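Local coordinates for methionine-binding lipoprotein MetQ (Bacillus subtilis subsp. subtilis, PDB 4GOT), which probably binds methionine and passes it to the membrane permease of an ABC transporter for methionine import, and also takes part in methionine sulfoxide transport, at residues His17-Lys22 / Glu237-Gly242; Leu21-Pro26 / Lys230-Phe235; Lys29-Thr34 / Leu223-His228; Glu54-Tyr59 / Ser217-Ala222. One frame throughout, in Å; residues are numbered along the deposited sequence. Where two conformers were deposited one is given.

Interaction 1 (His17-Lys22 / Glu237-Gly242); sequences HAEILK and EKKYDG
Glu19, on helix 14-29, reaches across to Tyr240 and Lys239 and offers one carboxylate oxygen to both. The Tyr240 hydroxyl donates to Glu19 OE1 with OH to OE1 at 2.6 Å, and Glu19 OE1 accepts with its anti lone pair, the one away from OE2. OE1 lies at the edge of the phenol ring, near its plane, and the carboxylate is turned only 26° from that plane. CG of Glu19 is anti to its carbonyl carbon (chi1 -57°) and the chain then runs straight on, which carries the acid past the hydroxyl; on the way Glu19 CB comes 3.2 Å from Tyr240 OH. Lys239 arrives at about a right angle to Glu19 and forms a salt bridge, NZ to OE1 3.0 Å, whose hydrogen bond is weak. Its own CG sits 3.6 Å above the centre of the Tyr240 ring plane, covering one face of the phenol. Beside these polar groups, Ile20 CG1 approaches Tyr240 CE2 at 4.5 Å, and Ile20 also packs on Ile232, Phe235 and Ile236 of helix 230-239. One turn back, His17 touches the bound selenomethionine and bonds through NE2 to Asn206. Cutting Glu19 down to an alanine would probably leave the Tyr240 hydroxyl without its acceptor, Lys239 without its counter-charge and a gap beside the phenol. The chemistry thus pairs a strong inner bond with a looser outer one: the buried tyrosine finds a charged acceptor on helix 14-29, while the exposed lysine probably helps keep the carboxylate ionised.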
# COMPACT_ATOMS: atom_id res chain seq x y z
N HIS A 17 -3.79 -8.49 -2.72
CA HIS A 17 -3.82 -9.09 -1.41
C HIS A 17 -4.86 -10.25 -1.33
O HIS A 17 -4.52 -11.37 -0.86
CB HIS A 17 -4.08 -8.05 -0.30
CG HIS A 17 -3.17 -6.88 -0.32
ND1 HIS A 17 -3.15 -5.98 -1.37
CD2 HIS A 17 -2.29 -6.39 0.60
CE1 HIS A 17 -2.21 -5.07 -1.15
NE2 HIS A 17 -1.70 -5.27 0.06
N ALA A 18 -6.09 -10.05 -1.80
CA ALA A 18 -7.10 -11.15 -1.76
C ALA A 18 -6.69 -12.32 -2.71
O ALA A 18 -6.93 -13.46 -2.41
CB ALA A 18 -8.53 -10.68 -2.09
N GLU A 19 -6.06 -12.02 -3.83
CA GLU A 19 -5.53 -13.07 -4.74
C GLU A 19 -4.37 -13.92 -4.10
O GLU A 19 -4.29 -15.15 -4.30
CB GLU A 19 -5.02 -12.44 -6.03
CG GLU A 19 -6.05 -11.63 -6.78
CD GLU A 19 -5.60 -11.22 -8.20
OE1 GLU A 19 -4.37 -11.21 -8.47
OE2 GLU A 19 -6.48 -10.90 -9.02
N ILE A 20 -3.48 -13.26 -3.37
CA ILE A 20 -2.40 -13.96 -2.66
C ILE A 20 -2.98 -14.90 -1.61
O ILE A 20 -2.59 -16.08 -1.53
CB ILE A 20 -1.41 -12.99 -2.02
CG1 ILE A 20 -0.58 -12.31 -3.11
CG2 ILE A 20 -0.46 -13.72 -1.06
CD1 ILE A 20 0.16 -11.11 -2.58
N LEU A 21 -3.97 -14.40 -0.86
CA LEU A 21 -4.70 -15.23 0.12
C LEU A 21 -5.40 -16.43 -0.54
O LEU A 21 -5.37 -17.53 -0.00
CB LEU A 21 -5.70 -14.40 0.97
CG LEU A 21 -5.10 -13.36 1.92
CD1 LEU A 21 -6.18 -12.54 2.66
CD2 LEU A 21 -4.08 -13.97 2.90
N LYS A 22 -6.03 -16.23 -1.69
CA LYS A 22 -6.68 -17.32 -2.38
C LYS A 22 -5.63 -18.34 -2.82
O LYS A 22 -5.89 -19.54 -2.77
CB LYS A 22 -7.51 -16.81 -3.55
CG LYS A 22 -8.28 -17.85 -4.33
CD LYS A 22 -8.89 -17.19 -5.59
CE LYS A 22 -10.00 -18.02 -6.24
NZ LYS A 22 -9.52 -18.77 -7.42
N GLU A 237 5.88 -13.23 -7.48
CA GLU A 237 6.88 -12.80 -8.41
C GLU A 237 6.40 -12.95 -9.86
O GLU A 237 6.56 -12.01 -10.66
CB GLU A 237 8.20 -13.55 -8.16
CG GLU A 237 9.37 -13.05 -9.00
CD GLU A 237 9.73 -13.96 -10.19
OE1 GLU A 237 9.60 -15.22 -10.09
OE2 GLU A 237 10.20 -13.41 -11.22
N LYS A 238 5.80 -14.10 -10.21
CA LYS A 238 5.38 -14.36 -11.59
C LYS A 238 4.13 -13.58 -12.03
O LYS A 238 4.09 -13.04 -13.15
CB LYS A 238 5.11 -15.86 -11.79
CG LYS A 238 4.91 -16.22 -13.24
CD LYS A 238 5.14 -17.70 -13.47
CE LYS A 238 5.01 -18.07 -14.95
NZ LYS A 238 6.22 -17.75 -15.77
N LYS A 239 3.12 -13.55 -11.16
CA LYS A 239 1.80 -13.02 -11.50
C LYS A 239 1.74 -11.50 -11.71
O LYS A 239 1.00 -11.03 -12.59
CB LYS A 239 0.73 -13.43 -10.48
CG LYS A 239 -0.61 -12.73 -10.72
CD LYS A 239 -1.84 -13.58 -10.47
CE LYS A 239 -3.08 -12.87 -11.03
NZ LYS A 239 -4.36 -13.40 -10.50
N TYR A 240 2.52 -10.74 -10.94
CA TYR A 240 2.41 -9.28 -10.95
C TYR A 240 3.51 -8.55 -11.71
O TYR A 240 3.53 -7.32 -11.68
CB TYR A 240 2.28 -8.74 -9.52
CG TYR A 240 1.08 -9.35 -8.87
CD1 TYR A 240 -0.22 -9.07 -9.34
CD2 TYR A 240 1.22 -10.28 -7.87
CE1 TYR A 240 -1.34 -9.66 -8.75
CE2 TYR A 240 0.12 -10.88 -7.28
CZ TYR A 240 -1.16 -10.58 -7.72
OH TYR A 240 -2.21 -11.22 -7.09
N ASP A 241 4.37 -9.29 -12.40
CA ASP A 241 5.38 -8.74 -13.33
C ASP A 241 6.26 -7.67 -12.69
O ASP A 241 6.52 -6.62 -13.29
CB ASP A 241 4.69 -8.14 -14.59
CG ASP A 241 4.00 -9.20 -15.45
OD1 ASP A 241 4.26 -10.42 -15.30
OD2 ASP A 241 3.19 -8.79 -16.29
N GLY A 242 6.70 -7.92 -11.47
CA GLY A 242 7.62 -7.00 -10.80
C GLY A 242 6.95 -5.80 -10.16
O GLY A 242 7.63 -5.03 -9.48

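Interaction 2 (Leu21-Pro26 / Lys230-Phe235)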
# COMPACT_ATOMS: atom_id res chain seq x y z
N LEU A 21 -3.97 -14.40 -0.86
CA LEU A 21 -4.70 -15.23 0.12
C LEU A 21 -5.40 -16.43 -0.54
O LEU A 21 -5.37 -17.53 -0.00
CB LEU A 21 -5.70 -14.40 0.97
CG LEU A 21 -5.10 -13.36 1.92
CD1 LEU A 21 -6.18 -12.54 2.66
CD2 LEU A 21 -4.08 -13.97 2.90
N LYS A 22 -6.03 -16.23 -1.69
CA LYS A 22 -6.68 -17.32 -2.38
C LYS A 22 -5.63 -18.34 -2.82
O LYS A 22 -5.89 -19.54 -2.77
CB LYS A 22 -7.51 -16.81 -3.55
CG LYS A 22 -8.28 -17.85 -4.33
CD LYS A 22 -8.89 -17.19 -5.59
CE LYS A 22 -10.00 -18.02 -6.24
NZ LYS A 22 -9.52 -18.77 -7.42
N GLU A 23 -4.45 -17.89 -3.23
CA GLU A 23 -3.39 -18.85 -3.55
C GLU A 23 -2.93 -19.63 -2.27
O GLU A 23 -2.68 -20.83 -2.35
CB GLU A 23 -2.22 -18.17 -4.27
CG GLU A 23 -1.24 -19.12 -4.93
CD GLU A 23 -1.75 -19.73 -6.24
OE1 GLU A 23 -2.91 -19.48 -6.66
OE2 GLU A 23 -0.95 -20.45 -6.87
N ALA A 24 -2.86 -18.95 -1.12
CA ALA A 24 -2.47 -19.52 0.19
C ALA A 24 -3.51 -20.49 0.76
O ALA A 24 -3.18 -21.32 1.61
CB ALA A 24 -2.18 -18.42 1.23
N GLU A 25 -4.75 -20.43 0.29
CA GLU A 25 -5.84 -21.28 0.86
C GLU A 25 -5.58 -22.82 0.93
O GLU A 25 -5.79 -23.43 1.96
CB GLU A 25 -7.19 -21.01 0.16
CG GLU A 25 -8.32 -21.88 0.67
CD GLU A 25 -9.71 -21.40 0.27
OE1 GLU A 25 -9.86 -20.77 -0.82
OE2 GLU A 25 -10.65 -21.67 1.04
N PRO A 26 -5.14 -23.45 -0.17
CA PRO A 26 -4.85 -24.89 -0.08
C PRO A 26 -3.63 -25.25 0.80
O PRO A 26 -3.60 -26.35 1.38
CB PRO A 26 -4.62 -25.33 -1.55
CG PRO A 26 -4.55 -24.08 -2.35
CD PRO A 26 -5.12 -22.95 -1.55
N LYS A 230 7.89 -20.82 -0.36
CA LYS A 230 8.43 -20.68 -1.72
C LYS A 230 7.28 -20.56 -2.72
O LYS A 230 7.34 -19.73 -3.60
CB LYS A 230 9.39 -21.81 -2.12
CG LYS A 230 10.10 -21.57 -3.46
CD LYS A 230 10.91 -22.76 -3.96
CE LYS A 230 11.49 -22.53 -5.36
NZ LYS A 230 12.28 -21.27 -5.51
N LYS A 231 6.24 -21.38 -2.58
CA LYS A 231 5.08 -21.30 -3.48
C LYS A 231 4.46 -19.91 -3.54
O LYS A 231 4.23 -19.39 -4.63
CB LYS A 231 4.00 -22.33 -3.11
CG LYS A 231 4.35 -23.73 -3.55
CD LYS A 231 3.49 -24.78 -2.85
CE LYS A 231 3.50 -26.08 -3.63
NZ LYS A 231 3.43 -27.23 -2.69
N ILE A 232 4.19 -19.28 -2.39
CA ILE A 232 3.60 -17.93 -2.40
C ILE A 232 4.57 -16.85 -2.93
O ILE A 232 4.17 -16.02 -3.74
CB ILE A 232 2.92 -17.57 -1.05
CG1 ILE A 232 1.63 -18.40 -0.87
CG2 ILE A 232 2.58 -16.09 -0.97
CD1 ILE A 232 0.62 -18.28 -2.00
N LYS A 233 5.85 -16.90 -2.56
CA LYS A 233 6.82 -15.94 -3.10
C LYS A 233 6.97 -16.02 -4.62
O LYS A 233 7.02 -14.99 -5.29
CB LYS A 233 8.19 -16.08 -2.41
CG LYS A 233 8.20 -15.63 -0.93
CD LYS A 233 9.61 -15.63 -0.34
CE LYS A 233 9.58 -15.20 1.14
NZ LYS A 233 9.00 -13.85 1.39
N ASP A 234 7.05 -17.24 -5.14
CA ASP A 234 7.10 -17.50 -6.59
C ASP A 234 5.78 -17.07 -7.29
O ASP A 234 5.80 -16.55 -8.41
CB ASP A 234 7.34 -18.98 -6.87
CG ASP A 234 8.76 -19.44 -6.54
OD1 ASP A 234 9.67 -18.58 -6.39
OD2 ASP A 234 8.95 -20.68 -6.48
N PHE A 235 4.65 -17.29 -6.65
CA PHE A 235 3.34 -16.82 -7.20
C PHE A 235 3.34 -15.30 -7.38
O PHE A 235 3.05 -14.80 -8.47
CB PHE A 235 2.16 -17.26 -6.32
CG PHE A 235 0.84 -16.60 -6.66
CD1 PHE A 235 0.03 -17.10 -7.68
CD2 PHE A 235 0.38 -15.49 -5.95
CE1 PHE A 235 -1.20 -16.51 -7.97
CE2 PHE A 235 -0.84 -14.89 -6.25
CZ PHE A 235 -1.63 -15.40 -7.26
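Phe235, whose backbone N bonds to Lys231 O at 2.9 Å in a regular helical turn, presents one ring face to Glu23 of helix 14-29. No hydrogen bond crosses between 21-26 and 230-235, so the two are joined by packing alone. Glu23 CG stands 3.8 Å from the centroid of the Phe235 ring, 20° off the ring normal, as a CH-pi contact displaced toward the rim. The Glu23 chain leaves with CG anti to the backbone N and then bends at chi2, which lays the carboxylate flat on the ring: the planes differ by 16°, and Glu23 CD is 3.5 Å from Phe235 CD1. Ile232 lies alongside. It slides past Glu23 in the reverse direction, its CD1 meeting Glu23 CG at 3.6 Å and also touching Ala24 CB at 4.3 Å. The small Ala24 lets the backbones approach here, with its CA 6.8 Å from that of Ile232. Phe235 also packs on Ile20. Replacing Phe235 with a serine would probably leave the Glu23 chain without the surface it lies on, freeing the carboxylate to turn and opening a gap next to Ile20. The segment axes pass 10.2 Å apart at 154°, a nearly antiparallel helix pair, and helix 14-29 is kinked at Pro26. Val226 of helix 218-227 touches both Ala24 and Ile232, making a third wall, whereas Leu21 turns the other way, onto strands 7-12 and 34-38; helix 14-29 is thus sandwiched between the sheet and helix 230-239.

Interaction 3 (Lys29-Thr34 / Leu223-His228)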
# COMPACT_ATOMS: atom_id res chain seq x y z
N LYS A 29 -5.07 -25.21 4.39
CA LYS A 29 -5.80 -26.47 4.64
C LYS A 29 -4.82 -27.63 4.93
O LYS A 29 -5.08 -28.47 5.81
CB LYS A 29 -6.73 -26.79 3.45
CG LYS A 29 -7.67 -27.96 3.73
CD LYS A 29 -8.69 -28.20 2.62
CE LYS A 29 -8.14 -29.05 1.46
NZ LYS A 29 -9.18 -29.92 0.82
N GLU A 30 -3.66 -27.64 4.26
CA GLU A 30 -2.57 -28.61 4.57
C GLU A 30 -1.98 -28.50 5.99
O GLU A 30 -1.33 -29.45 6.48
CB GLU A 30 -1.45 -28.54 3.51
CG GLU A 30 -1.81 -29.32 2.23
CD GLU A 30 -1.04 -28.89 0.96
OE1 GLU A 30 0.02 -28.23 1.07
OE2 GLU A 30 -1.51 -29.23 -0.16
N LYS A 31 -2.22 -27.35 6.64
CA LYS A 31 -1.86 -27.10 8.02
C LYS A 31 -3.03 -27.21 8.98
O LYS A 31 -2.88 -26.95 10.18
CB LYS A 31 -1.25 -25.69 8.15
CG LYS A 31 0.09 -25.54 7.43
CD LYS A 31 0.68 -24.16 7.71
CE LYS A 31 1.88 -23.86 6.84
NZ LYS A 31 3.11 -24.57 7.25
N GLY A 32 -4.22 -27.52 8.47
CA GLY A 32 -5.39 -27.67 9.33
C GLY A 32 -6.33 -26.46 9.47
O GLY A 32 -7.26 -26.53 10.27
N TYR A 33 -6.09 -25.37 8.71
CA TYR A 33 -6.89 -24.13 8.85
C TYR A 33 -7.67 -23.77 7.60
O TYR A 33 -7.19 -23.98 6.48
CB TYR A 33 -6.01 -22.93 9.28
CG TYR A 33 -5.26 -23.18 10.55
CD1 TYR A 33 -4.03 -23.84 10.53
CD2 TYR A 33 -5.79 -22.79 11.78
CE1 TYR A 33 -3.34 -24.09 11.70
CE2 TYR A 33 -5.11 -23.05 12.98
CZ TYR A 33 -3.88 -23.69 12.94
OH TYR A 33 -3.15 -23.95 14.09
N THR A 34 -8.89 -23.26 7.80
CA THR A 34 -9.70 -22.69 6.71
C THR A 34 -9.50 -21.15 6.64
O THR A 34 -8.94 -20.53 7.55
CB THR A 34 -11.21 -23.03 6.81
OG1 THR A 34 -11.68 -22.81 8.15
CG2 THR A 34 -11.48 -24.51 6.38
N LEU A 223 -0.69 -18.76 9.06
CA LEU A 223 -0.86 -17.81 7.95
C LEU A 223 0.50 -17.19 7.53
O LEU A 223 0.84 -17.24 6.34
CB LEU A 223 -1.90 -16.74 8.33
CG LEU A 223 -2.17 -15.64 7.28
CD1 LEU A 223 -2.86 -16.18 6.03
CD2 LEU A 223 -2.91 -14.48 7.92
N MSE A 224 1.29 -16.69 8.49
CA MSE A 224 2.60 -16.11 8.19
C MSE A 224 3.49 -17.11 7.51
O MSE A 224 4.19 -16.77 6.58
CB MSE A 224 3.28 -15.59 9.46
CG MSE A 224 2.55 -14.44 10.14
SE MSE A 224 1.88 -13.10 8.88
CE MSE A 224 3.58 -12.44 8.19
N GLU A 225 3.46 -18.36 7.99
CA GLU A 225 4.19 -19.48 7.41
C GLU A 225 3.86 -19.69 5.93
O GLU A 225 4.75 -19.81 5.10
CB GLU A 225 3.91 -20.76 8.18
CG GLU A 225 4.86 -21.02 9.34
CD GLU A 225 4.67 -22.39 10.01
OE1 GLU A 225 3.83 -23.21 9.55
OE2 GLU A 225 5.35 -22.65 11.02
N VAL A 226 2.59 -19.81 5.60
CA VAL A 226 2.21 -19.97 4.19
C VAL A 226 2.60 -18.75 3.33
O VAL A 226 3.13 -18.92 2.21
CB VAL A 226 0.70 -20.28 4.03
CG1 VAL A 226 0.33 -20.25 2.56
CG2 VAL A 226 0.38 -21.64 4.64
N LEU A 227 2.41 -17.54 3.86
CA LEU A 227 2.69 -16.29 3.09
C LEU A 227 4.20 -16.06 2.85
O LEU A 227 4.61 -15.23 1.99
CB LEU A 227 2.06 -15.07 3.74
CG LEU A 227 0.55 -15.00 3.82
CD1 LEU A 227 0.10 -13.79 4.66
CD2 LEU A 227 -0.08 -15.00 2.43
N HIS A 228 5.01 -16.82 3.55
CA HIS A 228 6.49 -16.81 3.29
C HIS A 228 6.96 -18.07 2.61
O HIS A 228 8.15 -18.23 2.42
CB HIS A 228 7.26 -16.49 4.57
CG HIS A 228 7.08 -15.07 4.95
ND1 HIS A 228 7.85 -14.07 4.40
CD2 HIS A 228 6.10 -14.45 5.66
CE1 HIS A 228 7.38 -12.90 4.80
NE2 HIS A 228 6.31 -13.10 5.56
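Lys31 lies against the flank of helix 218-227 with its ammonium group on Glu225 and its aliphatic part against Val226. The Lys31 and Glu225 chains cross obliquely, and their charged ends come closest: NZ donates to Glu225 OE1 at 2.8 Å, forming a salt bridge. The donor comes on the anti side of that oxygen, away from the second one, and stands 30° out of the carboxylate plane. Glu225 is straight beyond CG. Lys31 is straight as far as CE and then turns at chi4 (-76°), and this last bend swings NZ round to the acid. Lys31 CE also lies 3.4 Å from Glu225 OE1, and the lower part of Glu225 contributes, with CB 3.9 Å from Lys31 CE. Val226 runs past Lys31 in the opposite sense, offering CG2 to CE and CD; two conformers were deposited for it, so the exact closeness is doubtful. Behind Val226 are Ala24 and Leu27 of helix 14-29, so the lysine methylenes lie over the outer margin of an apolar layer. Both charged partners are exposed, so solvent probably weakens the pair compared with a buried one. The backbone that puts Lys31 there is a helix ending: a type I turn runs from Lys29 to Gly32, whose N bonds to Lys29 O at 3.0 Å. Gly32 has positive phi, where a CB would jam against the preceding carbonyl O. Together with two bonds back into the last turn, this makes a Schellman motif, closing helix 14-29 before the chain turns into edge strand 34-38 of an alpha/beta lobe.

Interaction 4 (Glu54-Tyr59 / Ser217-Ala222)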
# COMPACT_ATOMS: atom_id res chain seq x y z
N GLU A 54 -14.72 -8.28 13.55
CA GLU A 54 -15.40 -8.91 12.40
C GLU A 54 -14.43 -9.78 11.62
O GLU A 54 -14.85 -10.63 10.86
CB GLU A 54 -15.94 -7.86 11.42
CG GLU A 54 -16.98 -6.93 12.00
CD GLU A 54 -17.16 -5.69 11.14
OE1 GLU A 54 -16.79 -5.69 9.93
OE2 GLU A 54 -17.68 -4.69 11.67
N VAL A 55 -13.14 -9.55 11.78
CA VAL A 55 -12.13 -10.39 11.14
C VAL A 55 -11.02 -10.67 12.15
O VAL A 55 -10.94 -10.03 13.20
CB VAL A 55 -11.61 -9.75 9.82
CG1 VAL A 55 -12.80 -9.45 8.88
CG2 VAL A 55 -10.83 -8.47 10.09
N ASP A 56 -10.18 -11.65 11.84
CA ASP A 56 -9.03 -12.02 12.68
C ASP A 56 -7.76 -11.22 12.31
O ASP A 56 -6.85 -11.02 13.12
CB ASP A 56 -8.68 -13.52 12.48
CG ASP A 56 -9.77 -14.48 12.99
OD1 ASP A 56 -9.86 -14.64 14.22
OD2 ASP A 56 -10.47 -15.14 12.16
N ALA A 57 -7.71 -10.77 11.07
CA ALA A 57 -6.53 -10.14 10.51
C ALA A 57 -6.97 -9.31 9.31
O ALA A 57 -8.09 -9.50 8.76
CB ALA A 57 -5.50 -11.20 10.10
N ASN A 58 -6.16 -8.31 8.97
CA ASN A 58 -6.30 -7.61 7.71
C ASN A 58 -4.94 -7.64 6.98
O ASN A 58 -3.91 -7.84 7.60
CB ASN A 58 -6.93 -6.19 7.87
CG ASN A 58 -6.08 -5.23 8.67
OD1 ASN A 58 -4.85 -5.16 8.49
ND2 ASN A 58 -6.74 -4.40 9.47
N TYR A 59 -4.98 -7.48 5.66
CA TYR A 59 -3.81 -7.55 4.78
C TYR A 59 -4.07 -6.50 3.69
O TYR A 59 -4.79 -6.76 2.69
CB TYR A 59 -3.76 -8.96 4.18
CG TYR A 59 -2.65 -9.26 3.23
CD1 TYR A 59 -1.43 -8.62 3.32
CD2 TYR A 59 -2.79 -10.28 2.28
CE1 TYR A 59 -0.42 -8.94 2.45
CE2 TYR A 59 -1.77 -10.62 1.42
CZ TYR A 59 -0.60 -9.94 1.48
OH TYR A 59 0.43 -10.27 0.66
N SER A 217 -0.58 -16.31 18.04
CA SER A 217 -1.56 -17.41 18.02
C SER A 217 -1.23 -18.43 16.90
O SER A 217 -0.61 -18.10 15.89
CB SER A 217 -2.99 -16.87 17.87
OG SER A 217 -3.21 -16.40 16.56
N ALA A 218 -1.63 -19.67 17.12
CA ALA A 218 -1.45 -20.79 16.16
C ALA A 218 -1.91 -20.44 14.74
O ALA A 218 -1.20 -20.69 13.79
CB ALA A 218 -2.20 -22.04 16.65
N LYS A 219 -3.10 -19.86 14.62
CA LYS A 219 -3.69 -19.47 13.31
C LYS A 219 -2.83 -18.50 12.55
O LYS A 219 -2.63 -18.64 11.33
CB LYS A 219 -5.06 -18.76 13.50
CG LYS A 219 -6.18 -19.66 13.91
CD LYS A 219 -7.55 -18.98 13.84
CE LYS A 219 -7.52 -17.50 14.20
NZ LYS A 219 -8.92 -17.04 14.41
N ILE A 220 -2.38 -17.47 13.27
CA ILE A 220 -1.65 -16.37 12.66
C ILE A 220 -0.23 -16.81 12.25
O ILE A 220 0.23 -16.43 11.18
CB ILE A 220 -1.59 -15.12 13.58
CG1 ILE A 220 -3.03 -14.60 13.83
CG2 ILE A 220 -0.71 -14.02 13.01
CD1 ILE A 220 -3.89 -14.37 12.60
N LYS A 221 0.41 -17.63 13.08
CA LYS A 221 1.69 -18.26 12.74
C LYS A 221 1.59 -19.15 11.51
O LYS A 221 2.46 -19.13 10.68
CB LYS A 221 2.22 -19.01 13.96
CG LYS A 221 2.74 -18.05 15.04
CD LYS A 221 3.60 -16.94 14.41
CE LYS A 221 4.39 -16.07 15.39
NZ LYS A 221 5.30 -16.81 16.32
N ALA A 222 0.48 -19.89 11.40
CA ALA A 222 0.20 -20.72 10.23
C ALA A 222 0.04 -19.88 8.95
O ALA A 222 0.55 -20.25 7.89
CB ALA A 222 -1.06 -21.57 10.47
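Lys219 and Ile220 carry this contact, meeting Asp56 and Ala57 from the first turn of helix 218-227. Ser217 stands at the N-cap, right before the helix; its O accepts from Lys221 N at 3.0 Å, opening the helix, and its OG bonds to Glu214 O. Ala218 comes next and packs on Tyr33. Lys219 then crosses Asp56 at about a right angle, its chain bent at chi3 (-35°) to bring the ammonium group over the acid. Lys219 NZ donates to Asp56 OD1 at 2.6 Å, a salt bridge approached from above, 65° out of the carboxylate plane, with NZ 3.3 Å from Asp56 OD2. That second oxygen accepts from Val9 N, so the carboxylate is held by two groups; Lys219 NZ has in addition a weak bond to Glu7 O. The acid thereby ties the helix start to strand 7-12, and the nearby ammonium probably favours its ionised form. Ile220 follows with its CD1 swung toward the strand by chi2 (-51°), reaching Ala57 CB at 4.3 Å and Asp56 O at 4.5 Å. The same side chain also rests on Val210 and Ala81 of neighbouring strands, so it packs the start of the helix onto the sheet. Ala222, one turn on from Ala218, packs again on Tyr33. Asp56 and Ala57 pair through the backbone with strand 7-12. The arrangement is a helix lying on a mixed sheet of strand order 2-1-3-5-4, with short strand 245-246 added at the edge, consistent with a lobe of the type II periplasmic-binding-protein fold.

Overall arrangement
All four contacts lie in one lobe and join early chain segments to the late pair of helices 218-227 and 230-239. Interactions 1 and 2 start from the same stretch of helix 14-29; interaction 3 is nested inside the loops both close, and interaction 4 inside that of 3. Interactions 1 and 2, whose centres are about 8 Å apart, share helix 14-29 and helix 230-239; interactions 3 and 4, about 10 Å apart, share helix 218-227. Interactions 1 and 4, with centres about 19 Å apart, still touch through Ile20 and Tyr59. The late helices thus pack against the lobe's first strand-and-helix units, with His17 bringing the ligand pocket next to interaction 1.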